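Local coordinates for protein SorB (Sorangium cellulosum, PDB 6B2V) that takes part in sorangicin biosynthesis, this chain being the pyran synthase domain of module nine, which closes a pyran ring on the growing polyketide, at residues E148-R153 and Y250-R255; A83-A88 and R114-S119; R161-A166 and A217-L222; V65-M70 and G123-G128. All coordinates share one frame; numbering follows the deposited sequence.

Interaction 1. Residues E148-R153 and Y250-R255; sequences EAVRTR and YVHARR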
loop_
_atom_site.group_PDB
_atom_site.type_symbol
_atom_site.label_atom_id
_atom_site.label_comp_id
_atom_site.label_asym_id
_atom_site.label_seq_id
_atom_site.Cartn_x
_atom_site.Cartn_y
_atom_site.Cartn_z
ATOM N N GLU A 148 18.213 12.964 9.521
ATOM C CA GLU A 148 18.537 14.364 9.676
ATOM C C GLU A 148 18.919 15.031 8.343
ATOM O O GLU A 148 18.558 16.143 8.083
ATOM C CB GLU A 148 19.583 14.615 10.766
ATOM C CG GLU A 148 20.344 15.949 10.656
ATOM C CD GLU A 148 19.541 17.211 10.975
ATOM O OE1 GLU A 148 18.376 17.126 11.205
ATOM O OE2 GLU A 148 20.161 18.257 10.949
ATOM N N ALA A 149 19.648 14.297 7.517
ATOM C CA ALA A 149 20.014 14.847 6.237
ATOM C C ALA A 149 18.789 15.132 5.410
ATOM O O ALA A 149 18.698 16.141 4.803
ATOM C CB ALA A 149 20.915 13.895 5.511
ATOM N N VAL A 150 17.845 14.217 5.434
ATOM C CA VAL A 150 16.626 14.429 4.697
ATOM C C VAL A 150 15.864 15.636 5.234
ATOM O O VAL A 150 15.411 16.408 4.478
ATOM C CB VAL A 150 15.690 13.219 4.746
ATOM C CG1 VAL A 150 14.382 13.543 4.053
ATOM C CG2 VAL A 150 16.314 12.010 4.121
ATOM N N ARG A 151 15.799 15.802 6.551
ATOM C CA ARG A 151 15.083 16.947 7.096
ATOM C C ARG A 151 15.694 18.263 6.585
ATOM O O ARG A 151 14.993 19.138 6.207
ATOM C CB ARG A 151 15.216 17.046 8.641
ATOM C CG ARG A 151 14.512 16.009 9.468
ATOM C CD ARG A 151 14.584 16.391 10.977
ATOM N NE ARG A 151 13.978 17.673 11.237
ATOM C CZ ARG A 151 14.275 18.490 12.242
ATOM N NH1 ARG A 151 15.199 18.173 13.102
ATOM N NH2 ARG A 151 13.653 19.643 12.366
ATOM N N THR A 152 17.000 18.351 6.528
ATOM C CA THR A 152 17.666 19.564 6.091
ATOM C C THR A 152 17.428 19.971 4.642
ATOM O O THR A 152 17.576 21.111 4.349
ATOM C CB THR A 152 19.173 19.595 6.406
ATOM O OG1 THR A 152 19.839 18.740 5.528
ATOM C CG2 THR A 152 19.434 19.209 7.835
ATOM N N ARG A 153 17.035 19.024 3.812
ATOM C CA ARG A 153 16.802 19.263 2.389
ATOM C C ARG A 153 15.332 19.276 1.967
ATOM O O ARG A 153 15.017 19.191 0.857
ATOM C CB ARG A 153 17.655 18.340 1.523
ATOM C CG ARG A 153 17.339 16.876 1.610
ATOM C CD ARG A 153 18.290 16.050 0.790
ATOM N NE ARG A 153 17.851 14.687 0.724
ATOM C CZ ARG A 153 18.535 13.668 1.185
ATOM N NH1 ARG A 153 19.679 13.869 1.792
ATOM N NH2 ARG A 153 18.049 12.474 1.047
ATOM N N TYR A 250 9.057 7.134 10.248
ATOM C CA TYR A 250 9.106 8.113 9.169
ATOM C C TYR A 250 8.752 7.479 7.837
ATOM O O TYR A 250 8.976 6.345 7.647
ATOM C CB TYR A 250 10.526 8.728 9.012
ATOM C CG TYR A 250 10.938 9.630 10.119
ATOM C CD1 TYR A 250 10.573 10.919 10.080
ATOM C CD2 TYR A 250 11.662 9.202 11.185
ATOM C CE1 TYR A 250 10.903 11.786 11.058
ATOM C CE2 TYR A 250 11.993 10.092 12.212
ATOM C CZ TYR A 250 11.579 11.376 12.118
ATOM O OH TYR A 250 11.884 12.385 13.030
ATOM N N VAL A 251 8.227 8.282 6.929
ATOM C CA VAL A 251 7.932 7.880 5.568
ATOM C C VAL A 251 8.734 8.864 4.676
ATOM O O VAL A 251 8.606 10.011 4.818
ATOM C CB VAL A 251 6.443 7.973 5.276
ATOM C CG1 VAL A 251 6.156 7.722 3.818
ATOM C CG2 VAL A 251 5.667 6.970 6.081
ATOM N N HIS A 252 9.532 8.307 3.783
ATOM C CA HIS A 252 10.405 9.010 2.873
ATOM C C HIS A 252 10.030 8.677 1.448
ATOM O O HIS A 252 10.262 7.642 1.015
ATOM C CB HIS A 252 11.844 8.591 3.127
ATOM C CG HIS A 252 12.848 9.314 2.279
ATOM N ND1 HIS A 252 13.963 8.709 1.759
ATOM C CD2 HIS A 252 12.872 10.585 1.834
ATOM C CE1 HIS A 252 14.627 9.588 1.039
ATOM N NE2 HIS A 252 14.005 10.747 1.109
ATOM N N ALA A 253 9.482 9.672 0.778
ATOM C CA ALA A 253 9.041 9.587 -0.596
ATOM C C ALA A 253 9.792 10.538 -1.509
ATOM O O ALA A 253 10.085 11.618 -1.156
ATOM C CB ALA A 253 7.579 10.007 -0.676
ATOM N N ARG A 254 9.743 10.294 -2.879
ATOM C CA ARG A 254 10.785 10.787 -3.740
ATOM C C ARG A 254 10.568 10.244 -5.145
ATOM O O ARG A 254 9.974 9.268 -5.344
ATOM C CB ARG A 254 12.202 10.374 -3.228
ATOM C CG ARG A 254 12.455 8.899 -3.193
ATOM C CD ARG A 254 13.817 8.541 -2.594
ATOM N NE ARG A 254 14.023 7.106 -2.631
ATOM C CZ ARG A 254 13.560 6.274 -1.736
ATOM N NH1 ARG A 254 13.752 4.973 -1.885
ATOM N NH2 ARG A 254 12.881 6.745 -0.728
ATOM N N ARG A 255 10.567 11.283 -6.020
ATOM C CA ARG A 255 10.361 10.966 -7.401
ATOM C C ARG A 255 11.391 9.890 -7.751
ATOM O O ARG A 255 12.507 9.999 -7.391
ATOM C CB ARG A 255 10.486 12.228 -8.279
ATOM C CG ARG A 255 10.243 12.068 -9.776
ATOM C CD ARG A 255 8.807 11.759 -10.134
ATOM N NE ARG A 255 8.507 11.846 -11.571
ATOM C CZ ARG A 255 8.207 12.953 -12.202
ATOM N NH1 ARG A 255 7.984 12.911 -13.485
ATOM N NH2 ARG A 255 8.144 14.102 -11.587
#

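Interaction 2. Residues A83-A88 and R114-S119; sequences AGIRNA and RAYEVS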
loop_
_atom_site.group_PDB
_atom_site.type_symbol
_atom_site.label_atom_id
_atom_site.label_comp_id
_atom_site.label_asym_id
_atom_site.label_seq_id
_atom_site.Cartn_x
_atom_site.Cartn_y
_atom_site.Cartn_z
ATOM N N ALA A 83 8.353 -12.777 0.249
ATOM C CA ALA A 83 9.332 -11.742 0.382
ATOM C C ALA A 83 8.845 -10.392 -0.068
ATOM O O ALA A 83 9.350 -9.397 0.325
ATOM C CB ALA A 83 10.572 -12.111 -0.419
ATOM N N GLY A 84 7.873 -10.410 -0.945
ATOM C CA GLY A 84 7.364 -9.188 -1.491
ATOM C C GLY A 84 6.394 -9.390 -2.613
ATOM O O GLY A 84 5.975 -10.463 -2.852
ATOM N N ILE A 85 6.044 -8.271 -3.238
ATOM C CA ILE A 85 5.118 -8.194 -4.345
ATOM C C ILE A 85 5.733 -7.409 -5.487
ATOM O O ILE A 85 6.350 -6.475 -5.288
ATOM C CB ILE A 85 3.761 -7.605 -3.901
ATOM C CG1 ILE A 85 2.981 -8.640 -3.117
ATOM C CG2 ILE A 85 2.886 -7.175 -5.074
ATOM C CD1 ILE A 85 1.758 -8.123 -2.416
ATOM N N ARG A 86 5.551 -7.889 -6.699
ATOM C CA ARG A 86 6.049 -7.200 -7.871
ATOM C C ARG A 86 4.916 -6.974 -8.872
ATOM O O ARG A 86 3.985 -7.694 -8.893
ATOM C CB ARG A 86 7.180 -7.969 -8.579
ATOM C CG ARG A 86 8.527 -7.829 -7.920
ATOM C CD ARG A 86 9.652 -8.590 -8.583
ATOM N NE ARG A 86 9.747 -8.179 -9.928
ATOM C CZ ARG A 86 9.530 -8.977 -10.941
ATOM N NH1 ARG A 86 9.253 -10.237 -10.734
ATOM N NH2 ARG A 86 9.598 -8.511 -12.155
ATOM N N ASN A 87 5.056 -5.924 -9.643
ATOM C CA ASN A 87 4.117 -5.662 -10.709
ATOM C C ASN A 87 2.657 -5.642 -10.314
ATOM O O ASN A 87 1.848 -6.237 -10.937
ATOM C CB ASN A 87 4.355 -6.654 -11.837
ATOM C CG ASN A 87 5.720 -6.552 -12.413
ATOM O OD1 ASN A 87 6.337 -5.541 -12.402
ATOM N ND2 ASN A 87 6.166 -7.621 -12.968
ATOM N N ALA A 88 2.357 -4.915 -9.257
ATOM C CA ALA A 88 1.013 -4.760 -8.814
ATOM C C ALA A 88 0.287 -3.745 -9.697
ATOM O O ALA A 88 0.871 -2.825 -10.149
ATOM C CB ALA A 88 0.988 -4.314 -7.371
ATOM N N ARG A 114 3.951 -16.741 -7.116
ATOM C CA ARG A 114 2.577 -16.849 -7.538
ATOM C C ARG A 114 2.030 -15.587 -8.121
ATOM O O ARG A 114 2.347 -14.540 -7.689
ATOM C CB ARG A 114 1.642 -17.135 -6.385
ATOM C CG ARG A 114 1.857 -18.403 -5.630
ATOM C CD ARG A 114 1.317 -19.592 -6.394
ATOM N NE ARG A 114 1.466 -20.800 -5.612
ATOM C CZ ARG A 114 2.526 -21.597 -5.653
ATOM N NH1 ARG A 114 3.521 -21.387 -6.458
ATOM N NH2 ARG A 114 2.549 -22.650 -4.904
ATOM N N ALA A 115 1.236 -15.732 -9.148
ATOM C CA ALA A 115 0.484 -14.606 -9.628
ATOM C C ALA A 115 -0.810 -14.541 -8.803
ATOM O O ALA A 115 -1.320 -15.525 -8.398
ATOM C CB ALA A 115 0.159 -14.750 -11.101
ATOM N N TYR A 116 -1.311 -13.354 -8.556
ATOM C CA TYR A 116 -2.569 -13.221 -7.890
ATOM C C TYR A 116 -3.521 -12.306 -8.682
ATOM O O TYR A 116 -3.082 -11.480 -9.379
ATOM C CB TYR A 116 -2.416 -12.641 -6.447
ATOM C CG TYR A 116 -2.014 -11.201 -6.322
ATOM C CD1 TYR A 116 -2.950 -10.210 -6.348
ATOM C CD2 TYR A 116 -0.717 -10.845 -6.147
ATOM C CE1 TYR A 116 -2.595 -8.890 -6.220
ATOM C CE2 TYR A 116 -0.348 -9.545 -6.024
ATOM C CZ TYR A 116 -1.279 -8.568 -6.054
ATOM O OH TYR A 116 -0.855 -7.285 -5.946
ATOM N N GLU A 117 -4.798 -12.582 -8.573
ATOM C CA GLU A 117 -5.823 -11.750 -9.123
ATOM C C GLU A 117 -6.916 -11.636 -8.095
ATOM O O GLU A 117 -7.406 -12.618 -7.632
ATOM C CB GLU A 117 -6.401 -12.336 -10.391
ATOM C CG GLU A 117 -7.448 -11.463 -11.056
ATOM C CD GLU A 117 -8.180 -12.172 -12.203
ATOM O OE1 GLU A 117 -9.107 -12.928 -11.966
ATOM O OE2 GLU A 117 -7.744 -11.950 -13.305
ATOM N N VAL A 118 -7.294 -10.415 -7.732
ATOM C CA VAL A 118 -8.371 -10.221 -6.810
ATOM C C VAL A 118 -9.601 -9.749 -7.583
ATOM O O VAL A 118 -9.536 -8.808 -8.277
ATOM C CB VAL A 118 -8.063 -9.157 -5.761
ATOM C CG1 VAL A 118 -9.163 -9.148 -4.743
ATOM C CG2 VAL A 118 -6.768 -9.464 -5.071
ATOM N N SER A 119 -10.682 -10.487 -7.444
ATOM C CA SER A 119 -11.906 -10.209 -8.142
ATOM C C SER A 119 -13.163 -10.420 -7.343
ATOM O O SER A 119 -13.174 -10.972 -6.327
ATOM C CB SER A 119 -12.007 -11.096 -9.362
ATOM O OG SER A 119 -12.077 -12.407 -8.984
#

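Interaction 3. Residues R161-A166 and A217-L222; sequences RTRNEA and AIFLSL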
loop_
_atom_site.group_PDB
_atom_site.type_symbol
_atom_site.label_atom_id
_atom_site.label_comp_id
_atom_site.label_asym_id
_atom_site.label_seq_id
_atom_site.Cartn_x
_atom_site.Cartn_y
_atom_site.Cartn_z
ATOM N N ARG A 161 -3.048 17.481 7.391
ATOM C CA ARG A 161 -4.461 17.230 7.431
ATOM C C ARG A 161 -5.229 18.139 6.498
ATOM O O ARG A 161 -5.915 17.690 5.625
ATOM C CB ARG A 161 -4.950 17.479 8.856
ATOM C CG ARG A 161 -6.395 17.110 9.122
ATOM C CD ARG A 161 -6.918 17.681 10.406
ATOM N NE ARG A 161 -6.341 17.163 11.616
ATOM C CZ ARG A 161 -6.791 16.123 12.312
ATOM N NH1 ARG A 161 -7.834 15.419 11.911
ATOM N NH2 ARG A 161 -6.172 15.770 13.416
ATOM N N THR A 162 -5.012 19.433 6.636
ATOM C CA THR A 162 -5.729 20.342 5.806
ATOM C C THR A 162 -5.467 20.157 4.330
ATOM O O THR A 162 -6.385 20.092 3.565
ATOM C CB THR A 162 -5.405 21.793 6.219
ATOM O OG1 THR A 162 -5.739 21.996 7.573
ATOM C CG2 THR A 162 -6.157 22.755 5.393
ATOM N N ARG A 163 -4.215 20.017 3.947
ATOM C CA ARG A 163 -3.890 19.869 2.560
ATOM C C ARG A 163 -4.408 18.624 1.892
ATOM O O ARG A 163 -4.880 18.689 0.792
ATOM C CB ARG A 163 -2.387 19.943 2.347
ATOM C CG ARG A 163 -1.807 21.282 2.699
ATOM C CD ARG A 163 -2.082 22.340 1.633
ATOM N NE ARG A 163 -1.649 21.920 0.321
ATOM C CZ ARG A 163 -0.411 22.059 -0.121
ATOM N NH1 ARG A 163 0.500 22.606 0.642
ATOM N NH2 ARG A 163 -0.090 21.660 -1.314
ATOM N N ASN A 164 -4.244 17.498 2.527
ATOM C CA ASN A 164 -4.676 16.261 1.924
ATOM C C ASN A 164 -6.165 16.100 1.859
ATOM O O ASN A 164 -6.668 15.632 0.895
ATOM C CB ASN A 164 -3.961 15.060 2.500
ATOM C CG ASN A 164 -2.505 15.021 2.115
ATOM O OD1 ASN A 164 -2.197 14.814 1.007
ATOM N ND2 ASN A 164 -1.636 15.233 3.063
ATOM N N GLU A 165 -6.864 16.541 2.900
ATOM C CA GLU A 165 -8.323 16.489 2.952
ATOM C C GLU A 165 -8.913 17.357 1.874
ATOM O O GLU A 165 -9.858 17.016 1.259
ATOM C CB GLU A 165 -8.856 16.907 4.311
ATOM C CG GLU A 165 -8.731 15.856 5.390
ATOM C CD GLU A 165 -9.369 16.289 6.694
ATOM O OE1 GLU A 165 -9.761 17.453 6.796
ATOM O OE2 GLU A 165 -9.475 15.500 7.597
ATOM N N ALA A 166 -8.279 18.477 1.614
ATOM C CA ALA A 166 -8.723 19.387 0.575
ATOM C C ALA A 166 -8.611 18.775 -0.801
ATOM O O ALA A 166 -9.301 19.183 -1.720
ATOM C CB ALA A 166 -7.952 20.676 0.635
ATOM N N ALA A 217 3.717 10.105 -0.812
ATOM C CA ALA A 217 4.049 9.933 -2.219
ATOM C C ALA A 217 2.982 10.524 -3.144
ATOM O O ALA A 217 3.297 11.093 -4.114
ATOM C CB ALA A 217 4.280 8.456 -2.535
ATOM N N ILE A 218 1.735 10.290 -2.801
ATOM C CA ILE A 218 0.661 10.846 -3.572
ATOM C C ILE A 218 0.641 12.377 -3.473
ATOM O O ILE A 218 0.483 13.036 -4.436
ATOM C CB ILE A 218 -0.670 10.239 -3.166
ATOM C CG1 ILE A 218 -0.696 8.799 -3.569
ATOM C CG2 ILE A 218 -1.819 11.003 -3.792
ATOM C CD1 ILE A 218 -1.733 7.993 -2.859
ATOM N N PHE A 219 0.901 12.886 -2.286
ATOM C CA PHE A 219 0.985 14.306 -2.095
ATOM C C PHE A 219 2.098 14.883 -2.995
ATOM O O PHE A 219 1.903 15.856 -3.637
ATOM C CB PHE A 219 1.219 14.592 -0.584
ATOM C CG PHE A 219 1.542 16.008 -0.265
ATOM C CD1 PHE A 219 2.815 16.429 -0.306
ATOM C CD2 PHE A 219 0.568 16.881 0.034
ATOM C CE1 PHE A 219 3.137 17.726 -0.047
ATOM C CE2 PHE A 219 0.873 18.192 0.322
ATOM C CZ PHE A 219 2.154 18.603 0.274
ATOM N N LEU A 220 3.232 14.224 -3.061
ATOM C CA LEU A 220 4.310 14.659 -3.901
ATOM C C LEU A 220 3.915 14.658 -5.388
ATOM O O LEU A 220 4.242 15.528 -6.109
ATOM C CB LEU A 220 5.535 13.778 -3.679
ATOM C CG LEU A 220 6.915 14.265 -3.924
ATOM C CD1 LEU A 220 7.133 15.629 -3.303
ATOM C CD2 LEU A 220 7.828 13.251 -3.285
ATOM N N SER A 221 3.169 13.632 -5.789
ATOM C CA SER A 221 2.724 13.508 -7.171
ATOM C C SER A 221 1.877 14.694 -7.524
ATOM O O SER A 221 2.029 15.226 -8.537
ATOM C CB SER A 221 1.918 12.195 -7.379
ATOM O OG SER A 221 1.576 11.957 -8.730
ATOM N N LEU A 222 0.990 15.068 -6.636
ATOM C CA LEU A 222 0.138 16.237 -6.845
ATOM C C LEU A 222 0.905 17.563 -6.906
ATOM O O LEU A 222 0.748 18.327 -7.811
ATOM C CB LEU A 222 -0.946 16.305 -5.778
ATOM C CG LEU A 222 -1.959 15.173 -5.884
ATOM C CD1 LEU A 222 -2.841 15.226 -4.662
ATOM C CD2 LEU A 222 -2.791 15.296 -7.113
#

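Interaction 4. Residues V65-M70 and G123-G128; sequences VAYLEM and GVHARG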
loop_
_atom_site.group_PDB
_atom_site.type_symbol
_atom_site.label_atom_id
_atom_site.label_comp_id
_atom_site.label_asym_id
_atom_site.label_seq_id
_atom_site.Cartn_x
_atom_site.Cartn_y
_atom_site.Cartn_z
ATOM N N VAL A 65 -4.014 -0.506 -0.896
ATOM C CA VAL A 65 -3.064 -1.138 -0.053
ATOM C C VAL A 65 -3.587 -2.408 0.597
ATOM O O VAL A 65 -2.852 -3.246 0.951
ATOM C CB VAL A 65 -2.436 -0.100 0.915
ATOM C CG1 VAL A 65 -3.281 0.178 2.127
ATOM C CG2 VAL A 65 -0.967 -0.265 1.129
ATOM N N ALA A 66 -4.888 -2.467 0.833
ATOM C CA ALA A 66 -5.519 -3.639 1.427
ATOM C C ALA A 66 -5.475 -4.849 0.513
ATOM O O ALA A 66 -5.493 -5.922 0.971
ATOM C CB ALA A 66 -6.918 -3.364 1.918
ATOM N N TYR A 67 -5.449 -4.628 -0.795
ATOM C CA TYR A 67 -5.344 -5.739 -1.720
ATOM C C TYR A 67 -4.015 -6.440 -1.581
ATOM O O TYR A 67 -3.914 -7.607 -1.789
ATOM C CB TYR A 67 -5.550 -5.278 -3.164
ATOM C CG TYR A 67 -6.945 -4.742 -3.508
ATOM C CD1 TYR A 67 -7.987 -5.594 -3.722
ATOM C CD2 TYR A 67 -7.151 -3.425 -3.710
ATOM C CE1 TYR A 67 -9.225 -5.120 -4.038
ATOM C CE2 TYR A 67 -8.379 -2.937 -4.020
ATOM C CZ TYR A 67 -9.417 -3.776 -4.197
ATOM O OH TYR A 67 -10.608 -3.248 -4.549
ATOM N N LEU A 68 -2.975 -5.664 -1.335
ATOM C CA LEU A 68 -1.657 -6.200 -1.173
ATOM C C LEU A 68 -1.617 -7.065 0.056
ATOM O O LEU A 68 -1.071 -8.091 0.047
ATOM C CB LEU A 68 -0.603 -5.098 -1.053
ATOM C CG LEU A 68 -0.467 -4.157 -2.248
ATOM C CD1 LEU A 68 0.525 -3.063 -2.002
ATOM C CD2 LEU A 68 -0.114 -4.897 -3.518
ATOM N N GLU A 69 -2.201 -6.559 1.115
ATOM C CA GLU A 69 -2.267 -7.329 2.356
ATOM C C GLU A 69 -3.106 -8.612 2.183
ATOM O O GLU A 69 -2.781 -9.617 2.690
ATOM C CB GLU A 69 -2.788 -6.453 3.518
ATOM C CG GLU A 69 -3.072 -7.169 4.846
ATOM C CD GLU A 69 -1.844 -7.641 5.593
ATOM O OE1 GLU A 69 -0.763 -7.281 5.263
ATOM O OE2 GLU A 69 -2.037 -8.384 6.526
ATOM N N MET A 70 -4.194 -8.525 1.450
ATOM C CA MET A 70 -5.027 -9.679 1.212
ATOM C C MET A 70 -4.279 -10.757 0.430
ATOM O O MET A 70 -4.333 -11.895 0.782
ATOM C CB MET A 70 -6.314 -9.276 0.480
ATOM C CG MET A 70 -7.268 -10.436 0.285
ATOM S SD MET A 70 -8.716 -9.852 -0.642
ATOM C CE MET A 70 -9.761 -11.307 -0.574
ATOM N N GLY A 123 -15.992 -7.496 -11.302
ATOM C CA GLY A 123 -14.814 -7.377 -12.106
ATOM C C GLY A 123 -13.503 -7.678 -11.432
ATOM O O GLY A 123 -13.486 -8.245 -10.403
ATOM N N VAL A 124 -12.432 -7.278 -12.072
ATOM C CA VAL A 124 -11.124 -7.505 -11.531
ATOM C C VAL A 124 -10.680 -6.212 -10.851
ATOM O O VAL A 124 -10.818 -5.165 -11.364
ATOM C CB VAL A 124 -10.159 -7.950 -12.590
ATOM C CG1 VAL A 124 -8.748 -8.036 -12.051
ATOM C CG2 VAL A 124 -10.616 -9.281 -13.144
ATOM N N HIS A 125 -10.211 -6.349 -9.623
ATOM C CA HIS A 125 -9.798 -5.189 -8.837
ATOM C C HIS A 125 -8.304 -4.972 -8.692
ATOM O O HIS A 125 -7.840 -3.878 -8.687
ATOM C CB HIS A 125 -10.448 -5.267 -7.442
ATOM C CG HIS A 125 -11.934 -5.413 -7.482
ATOM N ND1 HIS A 125 -12.761 -4.401 -7.885
ATOM C CD2 HIS A 125 -12.735 -6.468 -7.238
ATOM C CE1 HIS A 125 -14.002 -4.821 -7.865
ATOM N NE2 HIS A 125 -14.014 -6.077 -7.481
ATOM N N ALA A 126 -7.572 -6.072 -8.613
ATOM C CA ALA A 126 -6.164 -6.024 -8.466
ATOM C C ALA A 126 -5.498 -7.296 -8.951
ATOM O O ALA A 126 -6.071 -8.308 -8.916
ATOM C CB ALA A 126 -5.828 -5.808 -6.995
ATOM N N ARG A 127 -4.258 -7.171 -9.351
ATOM C CA ARG A 127 -3.428 -8.281 -9.715
ATOM C C ARG A 127 -1.971 -7.952 -9.483
ATOM O O ARG A 127 -1.590 -6.855 -9.318
ATOM C CB ARG A 127 -3.636 -8.696 -11.154
ATOM C CG ARG A 127 -2.953 -7.802 -12.133
ATOM C CD ARG A 127 -3.089 -8.285 -13.537
ATOM N NE ARG A 127 -2.050 -7.736 -14.361
ATOM C CZ ARG A 127 -2.228 -7.437 -15.626
ATOM N NH1 ARG A 127 -3.419 -7.642 -16.137
ATOM N NH2 ARG A 127 -1.249 -6.933 -16.332
ATOM N N GLY A 128 -1.176 -8.978 -9.450
ATOM C CA GLY A 128 0.225 -8.819 -9.266
ATOM C C GLY A 128 0.948 -10.130 -9.081
ATOM O O GLY A 128 0.383 -11.145 -9.280
#

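Interaction 1. Residues E148-R153 and Y250-R255
Val150 on the short helix 147-152 presses its two methyl groups against the imidazole of His252, on strand 250-255 of the C-terminal hotdog fold in this dehydratase-like domain. CG2 of Val150 makes the face contact: it sits over one face of the ring in a CH-pi contact, 4.3 Å from the His252 centroid and 21° off the normal. The other branch, CG1, is turned anti to the backbone N (chi1 175°) and reaches the ring at CD2 of His252, 4.0 Å away. Arg153 adds the remaining contact at the margin. Its NH2 comes within 4.4 Å of His252 NE2, an oblique approach without a hydrogen bond.

The polar side of the histidine is settled by a third residue. Glu187, at the start of the neighbouring strand 187-192, accepts a hydrogen bond from His252 NE2 through OE2 and forms a salt bridge with Arg153 NE through OE1. One carboxylate thus fixes the rotation of the ring and anchors the arginine beside it, and its charge would probably ease the closeness of the two nitrogen groups. Leu145 touches both Val150 and His252, and Leu189 touches Val150.

Further out, the Arg153 chain, extended beyond CB, runs back along the helix, so that one face of its guanidinium lies over Val150 CA, which is 4.0 Å above the plane. Arg153 N bonds to Val150 O at 3.2 Å, and the Thr152 hydroxyl donates from OG1 to Ala149 O at 2.9 Å.

Interaction 2. Residues A83-A88 and R114-S119
Tyr116 reaches across from strand 113-120 to Ile85 and Ala88 on strand 82-90, inside the N-terminal hotdog fold, where the sheet curls around helix 64-77. The backbones stay well apart, with 9.2 Å between Ala88 CA and Tyr116 CA, because strand 123-132 runs between the two in the order of strands. The long aromatic side chain bridges that gap.

Apolar packing comes first. Ile85 crosses Tyr116 at about a right angle, and its CG2 meets the ring at the edge, near the ring plane, 4.1 Å from Tyr116 CE2. No stacking over a face is involved. Leu68 and Ala71 of helix 64-77 also touch the tyrosine, and Leu68 rests on Ile85 as well, so the ring is held between helix and sheet.

The phenol oxygen makes contacts of a second kind, with methyl groups and without a hydrogen bond across the pair: OH of Tyr116 lies 3.8 Å from Ala88 CB.

Backbone irregularities shape the first strand. Ala83 and Gly84 form a classic beta bulge opposite Val131. At Asn87 the chain turns a corner with phi 53° and psi 49°, making with Ala88 a G1 bulge opposite Leu236. Past this corner the methyl of Ala88 meets the phenol oxygen, as does Ile85, whose CG2, anti to the backbone N, is 3.8 Å from Tyr116 OH.

Interaction 3. Residues R161-A166 and A217-L222
Phe219 holds its CG anti to the backbone N (chi1 171°), which sends the ring out of helix 207-225 toward Arg163 and Asn164 on helix 160-166. Arg163 answers with a chain folded at both chi2 and chi3, which curls the guanidinium round to meet the far end of the ring. The helices come close at this point, with Asn164 CA and Phe219 CA 7.2 Å apart.

The two partners take different parts of the phenyl ring. CE2 of Phe219 lies over one face of the Arg163 guanidinium, 4.0 Å from NH2 and toward the rim of the group. The planes are inclined by 54°, so this is an oblique cover and not a parallel stack. Asn164 comes to the near side of the ring: its OD1 sits at the edge, close to the ring plane, 3.6 Å from Phe219 CD2 and 3.8 Å from Phe219 CB. Its amide is turned 66° from the ring.

ND2 of Asn164 is bonded to Ala160 O one turn back, which fixes the amide and leaves OD1 directed at the aromatic C-H edge. That buried oxygen has no hydrogen-bond partner in the model; the slightly positive ring edge may compensate in part.

Val158 touches both Arg163 and Phe219, Trp230 packs on Asn164, and His183 meets the phenylalanine ring edge-to-face. The arrangement belongs to the C-terminal hotdog fold: helix 207-225 is its long central helix, packed on the sheet through residues such as Ala217, and the short helix 160-166 is joined to it through Phe219.

Interaction 4. Residues V65-M70 and G123-G128
Tyr67, on the first turns of helix 64-77, lays its side chain along His125 and Ala126 of strand 123-132. The strand enters through Val124, whose side chain packs on Ile91 and Glu117 and whose backbone is bonded to Ser92.

His125 follows, and its CB, more than its ring, carries the contact. That carbon is 3.5 Å from Tyr67 OH and 3.6 Å from Tyr67 CE1, so the phenol end rests on the root of the histidine. With CG anti to the carbonyl carbon (chi1 -54°), the imidazole turns past the hydroxyl, and no hydrogen bond joins the two residues. Both ring nitrogens are engaged by other groups: ND1 with Ser92 O and NE2 with Ser120 OG. These bonds at two corners fix the ring's rotation.

Ala126 comes next. His125 and Ala126 both face Val118, a classic beta bulge, and both direct their CB toward the helix. The methyl of Ala126 takes the other end of the tyrosine, 3.8 Å from Tyr67 CG and 3.9 Å from Tyr67 CB. It forms an off-centre CH-pi contact, 4.2 Å from the Tyr67 ring centroid and 28° from the normal. The two residues thus line one side of the tyrosine, from CB to OH.

Within the N-terminal hotdog, helix 64-77 packs against the curled sheet. Tyr67 also touches Val118 of strand 113-120, Leu103 of strand 101-110 and the ring of Phe62, while the next residue, Leu68, rests on Ile85, Ala88 and Trp90 of strand 82-90.

Interactions 2 and 4 belong to the N-terminal hotdog and have centres about 8 Å apart. Strands 113-120 and 123-132 are neighbours there, with probable hydrogen bonds of 2.7 Å from Val118 N to Ala126 O and 2.9 Å from Tyr116 N to Gly128 O. Interactions 1 and 3 lie about 16 Å apart, centre to centre, and meet through strand 250-255 and helix 207-225: Ala253 CB packs on Ala217 CA at 3.9 Å. Interaction 2 is on the opposite side of the chain's centre from both. Across the domain the two groups do not touch; the nearest atoms of interactions 3 and 4 remain about 9 Å apart. No ligand marks the active site among these contacts.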